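Local atomic coordinates of dihydrocoumarin hydrolase, AncDHCH1 (Pseudomonas sp., PDB entry 6C2C), a protein that probably hydrolyses the lactone dihydrocoumarin at a two-zinc centre, as a metallo-beta-lactamase-fold relative of methyl-parathion hydrolase. Residues T67-Y72 / A271-F276; G18-M23 / S275-G280; G35-P40 / G92-K97; P207-Y212 / G225-V230; L82-A87 / I115-M120. All coordinates share one frame; numbering follows the deposited sequence.

Contact 1: T67-Y72 / A271-F276; sequences TSVNAY and AAHLSF. With ZN (zinc ion), chain C.
H273 and N70 join segment 67-72 of strand 65-75 to the zinc-bearing loop 271-276 in the metallo-beta-lactamase fold. The H273 side chain starts at CB, 3.9 Å from T67 CG2. CG lies anti to the carbonyl carbon (chi1 -61°), with S68 O as its neighbour, and chi2 of -49° turns the ring so that ND1 gives that oxygen a nearly straight bond in the ring plane (2.8 Å, 171° at the hydrogen). A272 CB covers the centre of one ring face, CD2 lies on the side of D226 OD1, CE1 has V69 CG2 at its edge, 3.8 Å away, and NE2 binds a zinc ion at 2.2 Å. D123, H124 and D226 complete the protein ligands of that metal. S68 O thus fixes the ring rotation from the second shell. N70 holds the turn A271-L274: ND2 donates both to L274 O (2.8 Å), close to the amide plane, and to A271 O (3.0 Å), while N70 N bonds to A272 O. On the other branch, OD1 sits at the edge of the F276 ring. A water bridges S68 N and H273 O. Further along the loop, F276 N donates to S68 OG at 3.0 Å.

Contact 2: G18-M23 / S275-G280; sequences GFYRMM and SFPGIG
Between the two beta sheets of the metallo-beta-lactamase sandwich, Y20 and M22 of the edge strand 19-24 face P277, just before strand 279-285, and I279, its first residue, and F276 closes one end of the contact. No hydrogen bond crosses it; the side chains meet by apolar packing, and the F276 ring also touches the strand backbone. F276 points the tip of its ring at that backbone: CZ lies 3.7 Å from G18 C, and F19 CA and Y20 N are met at the ring edge, near its plane. The peptide before P277 is cis, and P277 CB stands 3.9 Å above the ring of F276, over its centre, so the aromatic ring and the pyrrolidine form one apolar surface against the strand. Y20 leans on that surface from its base. Its CB is 3.8 Å from P277 CB, and its CD2 is 4.0 Å from P277 CG, the two side chains lying askew. CG of Y20 is anti to the backbone N (chi1 -179°), which carries the ring past the proline, and its OH finds a partner in S297 N. M22 and I279 approach tip to tip, with M22 SD 3.9 Å from I279 CG2. Backbone bonds pair G18, Y20 and M22 with S33, A31 and V29 of strand 27-39, the next strand of the six-stranded sheet. F276 also packs on A31 and S33 of that strand, whereas I279 touches Y72 of strand 65-75 and pairs through its backbone with V294.

Contact 3: G35-P40 / G92-K97; sequences GTVDLP and GPTLGK
The side chains of T94 and V37 cross at about a right angle where the loop 92-97 lies against the end of strand 27-39. The T94 hydroxyl does the holding: chi1 of 70° sets OG1 between the backbone N and the carbonyl carbon, and from there it donates to T36 O at 2.6 Å, in the plane of that carbonyl. The same OG1 is 3.8 Å from V37 CB. L95 comes to V37 obliquely and splits its branches, CD1 reaching V37 CB at 4.1 Å while CD2 presses on the backbone at G35 C, 3.5 Å away. G35 has no side chain, which lets its CA approach T94 O to 3.7 Å. The methylene CG of K97 covers the same glycine, and the bent chain beyond it returns NZ to L95 O (3.0 Å), approaching from above the carbonyl plane. A water joins the two backbones as well, accepting from T36 N and donating to T94 O at 2.6 Å. The loop follows strand 80-83 and leads into helix 98-104. D34 secures it through its carboxylate to G96 N and through the backbone to K97, L95 packs on V69 and A87, and V37 bonds through its backbone to T67 of the neighbouring strand 65-75.

Contact 4: P207-Y212 / G225-V230; sequences PGHTTY and GDLIHV. With ZN (zinc ion), chain D; ZN (zinc ion), chain C.
H209 and D226 meet by a single hydrogen bond that backs one wall of the dinuclear zinc site of this metallo-beta-lactamase fold. D226 N donates to H209 NE2 at 2.9 Å with an angle of 155° at the hydrogen, the donor lying near the ring plane. This is the tight part of the contact. G225, which has no side chain, sets its CA 3.7 Å from the same NE2 at the ring edge, and L227 CD2 comes obliquely to H209 CE1 at 3.6 Å. CG of H209 is anti to the backbone N (chi1 -176°), an extension that brings the ring across to the loop, while ND1 is hydrogen-bonded to S202 OG. Packing is looser beyond the ring, where T211 OG1 and L227 CD1 stay 4.2 Å apart, T211 OG1 having its polar partner in S202. Away from H209, the D226 carboxylate faces the metals and their waters. OD2 bridges the two zinc ions, at 2.2 Å from the one also held by H119, H121 and H205 and 2.1 Å from the one shared with D123, H124 and H273. One water binds both metals at 1.9 Å, and a second binds only the former. Because NE2 accepts this bond, it is probably unprotonated, consistent with the ring proton being on ND1; H209 would then act as a second-shell residue that positions the backbone of the bridging aspartate. The water shared by both zinc ions is probably the hydroxide-like nucleophile, as in related two-metal hydrolases.

Contact 5: L82-A87 / I115-M120; sequences LVDTGA and IYITHM. With ZN (zinc ion), chain D.
D84 OD2 is gripped by two donors, T118 OG1 at 2.8 Å and H124 ND1, at the end of the beta-alpha-beta unit formed by strand 80-83, helix 98-104 and strand 114-116. T118 OG1 uses the syn lone pair of OD2, and T118 N donates to OD1 at 2.8 Å, nearly straight at 169°, so one residue holds both oxygens of the carboxylate. A chi1 of 59° places OG1 between the backbone N and the carbonyl carbon of T118, on the side of D84. The strands leading here run parallel: Y116 N bonds to L82 O, and D84 N bonds to Y116 O at 2.9 Å. L82 and I115 share one face of the sheet, V83 and Y116 the other. Just past strand 80-83, T85 CG2 folds back to I115 CG2 at 3.8 Å, the side chains crossing at about a right angle. The segment 115-120 enters the HxHxDH metal-binding motif of the family, which begins at H119. The buried carboxylate therefore orders two zinc ligands from the second shell: H124 directly, and H119 through T118, whose OG1 accepts from H119 ND1 at 2.9 Å. The other nitrogen of that ring, H119 NE2, binds zinc at 2.1 Å.

Contacts 1, 4 and 5 are buried and surround the two zinc ions, each supplying a metal ligand together with the polar bonds that orient it; the water shared by both metals belongs to all three. Contacts 2 and 3 lie nearer the surface. Contact 2 has no hydrogen bond across it and rests on apolar side chains, whereas contact 3 combines a hydroxyl bond and a water with leucine packing. Contacts 1, 2, 3 and 5 all reach the six-stranded sheet, and strand 65-75 links contact 1 to strand 27-39 of contact 3 and to strand 80-83 of contact 5. Contacts 1 and 2 share S275 and F276, and contacts 4 and 5 are joined by Y212 OH to I117 O.

Contact 1: T67-Y72 / A271-F276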
# COMPACT_ATOMS: atom_id res chain seq x y z
N THR A 67 2.71 -7.02 -9.60
CA THR A 67 2.63 -6.67 -8.20
C THR A 67 1.45 -5.74 -7.97
O THR A 67 1.31 -4.73 -8.66
CB THR A 67 3.95 -6.01 -7.77
OG1 THR A 67 5.00 -6.95 -8.04
CG2 THR A 67 3.97 -5.72 -6.29
N SER A 68 0.60 -6.11 -6.99
CA SER A 68 -0.51 -5.26 -6.60
C SER A 68 -0.03 -4.01 -5.90
O SER A 68 1.00 -4.00 -5.25
CB SER A 68 -1.41 -6.00 -5.65
OG SER A 68 -2.15 -6.99 -6.37
N VAL A 69 -0.84 -2.97 -6.03
CA VAL A 69 -0.67 -1.70 -5.31
C VAL A 69 -1.99 -1.41 -4.64
O VAL A 69 -2.98 -1.09 -5.32
CB VAL A 69 -0.27 -0.55 -6.24
CG1 VAL A 69 -0.13 0.84 -5.42
CG2 VAL A 69 1.09 -0.82 -6.95
N ASN A 70 -2.02 -1.49 -3.31
CA ASN A 70 -3.28 -1.42 -2.55
C ASN A 70 -3.32 -0.22 -1.62
O ASN A 70 -2.27 0.25 -1.14
CB ASN A 70 -3.47 -2.64 -1.69
CG ASN A 70 -3.25 -3.99 -2.45
OD1 ASN A 70 -3.63 -4.13 -3.63
ND2 ASN A 70 -2.66 -4.97 -1.75
N ALA A 71 -4.54 0.23 -1.33
CA ALA A 71 -4.80 1.24 -0.31
C ALA A 71 -5.99 0.73 0.49
O ALA A 71 -6.68 -0.20 0.06
CB ALA A 71 -5.09 2.61 -0.95
N TYR A 72 -6.29 1.34 1.64
CA TYR A 72 -7.34 0.81 2.53
C TYR A 72 -8.22 1.94 3.07
O TYR A 72 -7.71 2.82 3.78
CB TYR A 72 -6.71 -0.02 3.68
CG TYR A 72 -5.94 -1.18 3.10
CD1 TYR A 72 -6.61 -2.37 2.87
CD2 TYR A 72 -4.60 -1.09 2.78
CE1 TYR A 72 -5.95 -3.44 2.27
CE2 TYR A 72 -3.91 -2.16 2.21
CZ TYR A 72 -4.59 -3.31 1.91
OH TYR A 72 -3.91 -4.36 1.29
N ALA A 271 -1.40 -5.25 3.49
CA ALA A 271 -0.13 -4.74 2.99
C ALA A 271 -0.26 -4.29 1.53
O ALA A 271 -0.88 -4.98 0.71
CB ALA A 271 0.93 -5.82 3.13
N ALA A 272 0.37 -3.13 1.20
CA ALA A 272 0.24 -2.45 -0.09
C ALA A 272 0.63 -3.31 -1.30
O ALA A 272 0.06 -3.11 -2.38
CB ALA A 272 1.10 -1.18 -0.12
N HIS A 273 1.56 -4.28 -1.12
CA HIS A 273 2.07 -5.04 -2.27
C HIS A 273 1.88 -6.54 -2.11
O HIS A 273 2.53 -7.32 -2.80
CB HIS A 273 3.57 -4.69 -2.55
CG HIS A 273 3.73 -3.22 -2.87
ND1 HIS A 273 2.94 -2.56 -3.79
CD2 HIS A 273 4.54 -2.30 -2.34
CE1 HIS A 273 3.27 -1.27 -3.82
NE2 HIS A 273 4.23 -1.09 -2.95
N LEU A 274 0.96 -6.96 -1.25
CA LEU A 274 0.47 -8.35 -1.27
C LEU A 274 -0.69 -8.40 -2.28
O LEU A 274 -1.43 -7.43 -2.45
CB LEU A 274 -0.04 -8.77 0.11
CG LEU A 274 1.08 -8.87 1.15
CD1 LEU A 274 0.53 -9.35 2.46
CD2 LEU A 274 2.17 -9.87 0.61
N SER A 275 -0.79 -9.54 -2.97
CA SER A 275 -1.81 -9.70 -4.01
C SER A 275 -3.18 -9.23 -3.52
O SER A 275 -3.66 -9.68 -2.48
CB SER A 275 -1.82 -11.19 -4.39
OG SER A 275 -2.80 -11.53 -5.37
N PHE A 276 -3.80 -8.34 -4.29
CA PHE A 276 -5.04 -7.71 -3.88
C PHE A 276 -6.07 -8.75 -3.43
O PHE A 276 -6.28 -9.75 -4.15
CB PHE A 276 -5.61 -6.88 -5.05
CG PHE A 276 -6.87 -6.15 -4.67
CD1 PHE A 276 -6.83 -4.98 -3.90
CD2 PHE A 276 -8.14 -6.70 -5.02
CE1 PHE A 276 -7.99 -4.34 -3.49
CE2 PHE A 276 -9.32 -6.01 -4.64
CZ PHE A 276 -9.23 -4.86 -3.84
ZN ZN C . 5.01 0.87 -2.42
O HOH W 1 1.27 -8.20 -5.26
O HOH W 2 6.48 1.98 -2.69

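Contact 2: G18-M23 / S275-G280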
# COMPACT_ATOMS: atom_id res chain seq x y z
N GLY A 18 -11.88 -3.22 -8.67
CA GLY A 18 -10.93 -3.61 -7.64
C GLY A 18 -11.22 -2.99 -6.28
O GLY A 18 -10.51 -2.06 -5.86
N PHE A 19 -12.26 -3.45 -5.62
CA PHE A 19 -12.47 -3.14 -4.20
C PHE A 19 -12.94 -4.40 -3.51
O PHE A 19 -13.51 -5.31 -4.16
CB PHE A 19 -13.43 -1.95 -3.96
CG PHE A 19 -14.89 -2.20 -4.27
CD1 PHE A 19 -15.35 -1.99 -5.58
CD2 PHE A 19 -15.78 -2.62 -3.28
CE1 PHE A 19 -16.70 -2.18 -5.88
CE2 PHE A 19 -17.14 -2.80 -3.58
CZ PHE A 19 -17.57 -2.57 -4.86
N TYR A 20 -12.68 -4.48 -2.21
CA TYR A 20 -13.08 -5.65 -1.43
C TYR A 20 -13.53 -5.15 -0.07
O TYR A 20 -12.76 -4.51 0.65
CB TYR A 20 -11.93 -6.67 -1.30
CG TYR A 20 -12.40 -7.84 -0.52
CD1 TYR A 20 -13.31 -8.73 -1.06
CD2 TYR A 20 -12.01 -8.02 0.81
CE1 TYR A 20 -13.82 -9.78 -0.32
CE2 TYR A 20 -12.49 -9.07 1.59
CZ TYR A 20 -13.42 -9.94 1.02
OH TYR A 20 -13.89 -10.99 1.79
N ARG A 21 -14.79 -5.42 0.30
CA ARG A 21 -15.38 -4.99 1.56
C ARG A 21 -15.15 -6.01 2.66
O ARG A 21 -15.37 -7.21 2.46
CB ARG A 21 -16.89 -4.82 1.37
CG ARG A 21 -17.50 -3.82 2.36
CD ARG A 21 -17.25 -2.38 1.83
NE ARG A 21 -18.16 -2.18 0.69
CZ ARG A 21 -18.19 -1.09 -0.05
NH1 ARG A 21 -17.37 -0.07 0.19
NH2 ARG A 21 -19.08 -1.02 -1.04
N MET A 22 -14.81 -5.53 3.86
CA MET A 22 -14.60 -6.40 5.01
C MET A 22 -15.03 -5.64 6.26
O MET A 22 -14.55 -4.53 6.46
CB MET A 22 -13.11 -6.82 5.10
CG MET A 22 -12.84 -7.88 6.14
SD MET A 22 -11.09 -8.11 6.38
CE MET A 22 -10.67 -6.64 7.30
N MET A 23 -15.88 -6.22 7.10
CA MET A 23 -16.16 -5.60 8.38
C MET A 23 -15.09 -5.92 9.39
O MET A 23 -14.47 -7.01 9.37
CB MET A 23 -17.54 -6.03 8.92
CG MET A 23 -18.69 -5.55 8.08
SD MET A 23 -18.80 -3.77 7.92
CE MET A 23 -18.95 -3.22 9.63
N SER A 275 -0.79 -9.54 -2.97
CA SER A 275 -1.81 -9.70 -4.01
C SER A 275 -3.18 -9.23 -3.52
O SER A 275 -3.66 -9.68 -2.48
CB SER A 275 -1.82 -11.19 -4.39
OG SER A 275 -2.80 -11.53 -5.37
N PHE A 276 -3.80 -8.34 -4.29
CA PHE A 276 -5.04 -7.71 -3.88
C PHE A 276 -6.07 -8.75 -3.43
O PHE A 276 -6.28 -9.75 -4.15
CB PHE A 276 -5.61 -6.88 -5.05
CG PHE A 276 -6.87 -6.15 -4.67
CD1 PHE A 276 -6.83 -4.98 -3.90
CD2 PHE A 276 -8.14 -6.70 -5.02
CE1 PHE A 276 -7.99 -4.34 -3.49
CE2 PHE A 276 -9.32 -6.01 -4.64
CZ PHE A 276 -9.23 -4.86 -3.84
N PRO A 277 -6.74 -8.57 -2.28
CA PRO A 277 -6.82 -7.35 -1.48
C PRO A 277 -5.72 -7.25 -0.41
O PRO A 277 -5.71 -6.24 0.34
CB PRO A 277 -8.23 -7.47 -0.83
CG PRO A 277 -8.34 -8.99 -0.58
CD PRO A 277 -7.80 -9.56 -1.89
N GLY A 278 -4.82 -8.22 -0.35
CA GLY A 278 -3.67 -8.05 0.52
C GLY A 278 -3.96 -8.14 1.99
O GLY A 278 -3.15 -7.65 2.79
N ILE A 279 -5.03 -8.85 2.39
CA ILE A 279 -5.49 -8.89 3.78
C ILE A 279 -5.44 -10.35 4.24
O ILE A 279 -6.00 -11.22 3.55
CB ILE A 279 -6.92 -8.30 3.95
CG1 ILE A 279 -6.99 -6.81 3.62
CG2 ILE A 279 -7.37 -8.46 5.38
CD1 ILE A 279 -8.40 -6.24 3.55
N GLY A 280 -4.89 -10.60 5.43
CA GLY A 280 -4.86 -11.98 5.90
C GLY A 280 -4.21 -12.03 7.27
O GLY A 280 -3.84 -11.02 7.85

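Contact 3: G35-P40 / G92-K97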
# COMPACT_ATOMS: atom_id res chain seq x y z
N GLY A 35 -4.49 -0.88 -9.16
CA GLY A 35 -3.96 -1.58 -10.32
C GLY A 35 -2.82 -2.49 -9.89
O GLY A 35 -2.53 -2.67 -8.70
N THR A 36 -2.12 -3.01 -10.90
CA THR A 36 -0.89 -3.76 -10.70
C THR A 36 0.19 -3.19 -11.60
O THR A 36 -0.11 -2.49 -12.58
CB THR A 36 -1.08 -5.22 -11.12
OG1 THR A 36 -1.43 -5.29 -12.53
CG2 THR A 36 -2.14 -5.90 -10.28
N VAL A 37 1.44 -3.57 -11.30
CA VAL A 37 2.58 -3.19 -12.14
C VAL A 37 3.64 -4.30 -12.07
O VAL A 37 3.86 -4.88 -11.01
CB VAL A 37 3.16 -1.83 -11.71
CG1 VAL A 37 3.76 -1.93 -10.29
CG2 VAL A 37 4.20 -1.38 -12.73
N ASP A 38 4.26 -4.60 -13.21
CA ASP A 38 5.27 -5.65 -13.22
C ASP A 38 6.54 -5.11 -12.60
O ASP A 38 6.97 -3.99 -12.92
CB ASP A 38 5.59 -6.08 -14.66
CG ASP A 38 4.57 -7.04 -15.24
OD1 ASP A 38 3.66 -7.51 -14.53
OD2 ASP A 38 4.68 -7.34 -16.46
N LEU A 39 7.17 -5.92 -11.77
CA LEU A 39 8.41 -5.57 -11.11
C LEU A 39 9.48 -6.59 -11.49
O LEU A 39 9.22 -7.80 -11.43
CB LEU A 39 8.27 -5.54 -9.60
CG LEU A 39 7.47 -4.37 -9.02
CD1 LEU A 39 7.47 -4.43 -7.51
CD2 LEU A 39 8.12 -3.08 -9.54
N PRO A 40 10.69 -6.15 -11.85
CA PRO A 40 11.81 -7.07 -12.09
C PRO A 40 12.42 -7.47 -10.75
O PRO A 40 13.51 -7.02 -10.37
CB PRO A 40 12.75 -6.24 -12.97
CG PRO A 40 12.57 -4.86 -12.51
CD PRO A 40 11.06 -4.75 -12.14
N GLY A 92 3.43 4.91 -14.30
CA GLY A 92 3.08 4.23 -15.52
C GLY A 92 1.59 4.13 -15.75
O GLY A 92 0.79 4.41 -14.85
N PRO A 93 1.18 3.63 -16.93
CA PRO A 93 -0.24 3.61 -17.28
C PRO A 93 -1.06 2.50 -16.64
O PRO A 93 -2.27 2.57 -16.76
CB PRO A 93 -0.22 3.46 -18.83
CG PRO A 93 1.01 2.77 -19.09
CD PRO A 93 2.03 3.15 -18.03
N THR A 94 -0.46 1.50 -15.93
CA THR A 94 -1.23 0.42 -15.34
C THR A 94 -1.72 0.72 -13.94
O THR A 94 -2.44 -0.09 -13.37
CB THR A 94 -0.42 -0.88 -15.34
OG1 THR A 94 0.68 -0.83 -14.40
CG2 THR A 94 0.10 -1.14 -16.77
N LEU A 95 -1.33 1.85 -13.37
CA LEU A 95 -1.77 2.19 -12.02
C LEU A 95 -2.69 3.39 -12.11
O LEU A 95 -3.17 3.76 -13.21
CB LEU A 95 -0.54 2.47 -11.17
CG LEU A 95 0.27 1.20 -10.95
CD1 LEU A 95 1.61 1.59 -10.16
CD2 LEU A 95 -0.50 0.11 -10.18
N GLY A 96 -2.97 4.01 -10.98
CA GLY A 96 -3.93 5.10 -10.97
C GLY A 96 -5.38 4.68 -11.01
O GLY A 96 -6.25 5.53 -11.29
N LYS A 97 -5.71 3.42 -10.71
CA LYS A 97 -7.10 2.99 -10.76
C LYS A 97 -7.85 3.29 -9.48
O LYS A 97 -9.07 3.04 -9.41
CB LYS A 97 -7.19 1.49 -11.06
CG LYS A 97 -6.37 1.00 -12.20
CD LYS A 97 -6.13 2.00 -13.30
CE LYS A 97 -5.71 1.30 -14.58
NZ LYS A 97 -4.59 2.07 -15.17
O HOH W 3 -3.50 -2.46 -13.65

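Contact 4: P207-Y212 / G225-V230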
# COMPACT_ATOMS: atom_id res chain seq x y z
N PRO A 207 12.57 6.81 5.77
CA PRO A 207 12.87 7.34 7.10
C PRO A 207 11.68 7.47 8.02
O PRO A 207 11.83 7.35 9.24
CB PRO A 207 13.50 8.71 6.78
CG PRO A 207 14.12 8.52 5.42
CD PRO A 207 13.18 7.58 4.67
N GLY A 208 10.49 7.74 7.44
CA GLY A 208 9.27 7.88 8.23
C GLY A 208 8.22 6.83 7.91
O GLY A 208 7.04 7.10 8.17
N HIS A 209 8.64 5.63 7.46
CA HIS A 209 7.63 4.63 7.10
C HIS A 209 6.81 4.29 8.35
O HIS A 209 7.36 4.06 9.44
CB HIS A 209 8.30 3.39 6.51
CG HIS A 209 7.29 2.37 6.04
ND1 HIS A 209 6.64 1.52 6.93
CD2 HIS A 209 6.78 2.11 4.81
CE1 HIS A 209 5.78 0.77 6.23
NE2 HIS A 209 5.86 1.09 4.96
N THR A 210 5.47 4.26 8.19
CA THR A 210 4.54 4.16 9.31
C THR A 210 3.51 3.07 8.98
O THR A 210 3.00 3.01 7.85
CB THR A 210 3.85 5.52 9.57
OG1 THR A 210 4.88 6.49 9.88
CG2 THR A 210 2.86 5.40 10.78
N THR A 211 3.23 2.28 10.01
CA THR A 211 2.18 1.27 10.05
C THR A 211 0.95 1.90 10.70
O THR A 211 1.07 2.68 11.64
CB THR A 211 2.69 0.12 10.90
OG1 THR A 211 3.74 -0.53 10.16
CG2 THR A 211 1.58 -0.89 11.28
N TYR A 212 -0.23 1.52 10.22
CA TYR A 212 -1.44 2.08 10.83
C TYR A 212 -2.23 0.94 11.44
O TYR A 212 -2.58 -0.05 10.75
CB TYR A 212 -2.31 2.90 9.86
CG TYR A 212 -1.54 4.11 9.39
CD1 TYR A 212 -1.41 5.22 10.24
CD2 TYR A 212 -0.90 4.11 8.16
CE1 TYR A 212 -0.68 6.32 9.89
CE2 TYR A 212 -0.14 5.26 7.77
CZ TYR A 212 -0.00 6.32 8.68
OH TYR A 212 0.72 7.49 8.34
N GLY A 225 1.84 -1.10 5.09
CA GLY A 225 2.54 -0.30 4.07
C GLY A 225 3.42 -1.20 3.22
O GLY A 225 2.96 -2.23 2.72
N ASP A 226 4.67 -0.82 3.12
CA ASP A 226 5.64 -1.58 2.37
C ASP A 226 6.69 -2.40 3.19
O ASP A 226 7.84 -2.43 2.87
CB ASP A 226 6.36 -0.66 1.39
CG ASP A 226 5.53 -0.28 0.17
OD1 ASP A 226 4.39 -0.50 0.13
OD2 ASP A 226 6.11 0.28 -0.67
N LEU A 227 6.24 -2.94 4.29
CA LEU A 227 7.11 -3.89 5.01
C LEU A 227 7.35 -5.16 4.19
O LEU A 227 8.20 -5.95 4.57
CB LEU A 227 6.53 -4.26 6.37
CG LEU A 227 6.40 -3.19 7.44
CD1 LEU A 227 6.15 -3.74 8.85
CD2 LEU A 227 7.55 -2.16 7.44
N ILE A 228 6.62 -5.40 3.09
CA ILE A 228 6.88 -6.56 2.25
C ILE A 228 6.62 -6.15 0.80
O ILE A 228 5.76 -5.32 0.52
CB ILE A 228 6.03 -7.76 2.70
CG1 ILE A 228 6.30 -9.03 1.86
CG2 ILE A 228 4.58 -7.41 2.63
CD1 ILE A 228 6.15 -10.36 2.67
N HIS A 229 7.42 -6.72 -0.15
CA HIS A 229 7.17 -6.51 -1.56
C HIS A 229 6.93 -7.78 -2.33
O HIS A 229 6.25 -7.73 -3.37
CB HIS A 229 8.34 -5.79 -2.26
CG HIS A 229 8.47 -4.36 -1.86
ND1 HIS A 229 8.99 -4.00 -0.62
CD2 HIS A 229 8.13 -3.22 -2.49
CE1 HIS A 229 8.98 -2.68 -0.54
NE2 HIS A 229 8.50 -2.18 -1.66
N VAL A 230 7.50 -8.90 -1.90
CA VAL A 230 7.50 -10.13 -2.70
C VAL A 230 7.13 -11.25 -1.74
O VAL A 230 8.00 -11.86 -1.10
CB VAL A 230 8.85 -10.38 -3.38
CG1 VAL A 230 8.70 -11.60 -4.28
CG2 VAL A 230 9.28 -9.17 -4.19
ZN ZN D . 7.53 1.88 -1.13
ZN ZN C . 5.01 0.87 -2.42
O HOH W 2 6.48 1.98 -2.69
O HOH W 4 8.81 0.56 -2.38

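Contact 5: L82-A87 / I115-M120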
# COMPACT_ATOMS: atom_id res chain seq x y z
N LEU A 82 -8.67 7.24 4.69
CA LEU A 82 -8.08 6.48 3.59
C LEU A 82 -6.60 6.31 3.90
O LEU A 82 -5.90 7.32 4.14
CB LEU A 82 -8.29 7.20 2.28
CG LEU A 82 -7.56 6.61 1.07
CD1 LEU A 82 -8.00 5.17 0.81
CD2 LEU A 82 -7.77 7.47 -0.19
N VAL A 83 -6.13 5.07 3.90
CA VAL A 83 -4.70 4.75 4.13
C VAL A 83 -4.07 4.41 2.78
O VAL A 83 -4.46 3.52 2.13
CB VAL A 83 -4.52 3.54 5.04
CG1 VAL A 83 -3.06 3.18 5.12
CG2 VAL A 83 -5.02 3.86 6.45
N ASP A 84 -3.22 5.33 2.37
CA ASP A 84 -2.53 5.36 1.09
C ASP A 84 -3.47 5.71 -0.07
O ASP A 84 -4.63 5.66 0.11
CB ASP A 84 -1.70 4.14 0.84
CG ASP A 84 -0.44 4.12 1.72
OD1 ASP A 84 -0.08 5.17 2.27
OD2 ASP A 84 0.13 3.05 1.81
N THR A 85 -2.89 6.08 -1.22
CA THR A 85 -3.72 6.57 -2.32
C THR A 85 -3.34 6.13 -3.71
O THR A 85 -3.83 6.61 -4.64
CB THR A 85 -3.74 8.12 -2.39
OG1 THR A 85 -2.46 8.61 -2.76
CG2 THR A 85 -4.16 8.80 -1.07
N GLY A 86 -2.50 5.13 -3.78
CA GLY A 86 -2.05 4.74 -5.11
C GLY A 86 -1.15 5.79 -5.77
O GLY A 86 -0.65 6.73 -5.15
N ALA A 87 -0.92 5.55 -7.07
CA ALA A 87 0.12 6.23 -7.85
C ALA A 87 -0.36 7.33 -8.78
O ALA A 87 0.50 8.05 -9.33
CB ALA A 87 0.84 5.23 -8.74
N ILE A 115 -6.45 11.33 5.50
CA ILE A 115 -5.69 10.39 4.67
C ILE A 115 -4.39 10.15 5.39
O ILE A 115 -3.69 11.10 5.76
CB ILE A 115 -5.45 10.97 3.26
CG1 ILE A 115 -6.82 11.13 2.56
CG2 ILE A 115 -4.50 10.02 2.49
CD1 ILE A 115 -6.72 11.92 1.18
N TYR A 116 -4.06 8.88 5.64
CA TYR A 116 -2.82 8.51 6.33
C TYR A 116 -1.88 7.83 5.35
O TYR A 116 -2.26 6.91 4.64
CB TYR A 116 -3.09 7.59 7.54
CG TYR A 116 -4.09 8.17 8.53
CD1 TYR A 116 -4.21 9.54 8.73
CD2 TYR A 116 -4.93 7.33 9.22
CE1 TYR A 116 -5.15 10.08 9.67
CE2 TYR A 116 -5.88 7.86 10.14
CZ TYR A 116 -5.98 9.23 10.28
OH TYR A 116 -6.95 9.67 11.21
N ILE A 117 -0.67 8.37 5.23
CA ILE A 117 0.29 7.92 4.23
C ILE A 117 1.34 7.05 4.92
O ILE A 117 2.00 7.48 5.88
CB ILE A 117 0.94 9.15 3.58
CG1 ILE A 117 -0.10 9.97 2.81
CG2 ILE A 117 2.11 8.71 2.71
CD1 ILE A 117 -0.80 9.14 1.70
N THR A 118 1.49 5.79 4.46
CA THR A 118 2.50 4.95 5.11
C THR A 118 3.91 5.47 4.82
O THR A 118 4.74 5.50 5.72
CB THR A 118 2.37 3.48 4.63
OG1 THR A 118 2.53 3.41 3.19
CG2 THR A 118 1.03 2.87 5.09
N HIS A 119 4.13 5.96 3.61
CA HIS A 119 5.40 6.55 3.23
C HIS A 119 5.22 7.25 1.90
O HIS A 119 4.28 6.97 1.15
CB HIS A 119 6.51 5.49 3.13
CG HIS A 119 6.32 4.44 2.07
ND1 HIS A 119 5.23 3.58 2.02
CD2 HIS A 119 7.12 4.09 1.02
CE1 HIS A 119 5.36 2.75 0.99
NE2 HIS A 119 6.52 3.01 0.38
N MET A 120 6.12 8.20 1.61
CA MET A 120 5.89 9.06 0.43
C MET A 120 6.50 8.55 -0.86
O MET A 120 6.87 9.35 -1.72
CB MET A 120 6.36 10.48 0.73
CG MET A 120 5.54 11.07 1.89
SD MET A 120 5.98 12.83 2.14
CE MET A 120 4.87 13.16 3.52
ZN ZN D . 7.53 1.88 -1.13
O HOH W 2 6.48 1.98 -2.69
O HOH W 4 8.81 0.56 -2.38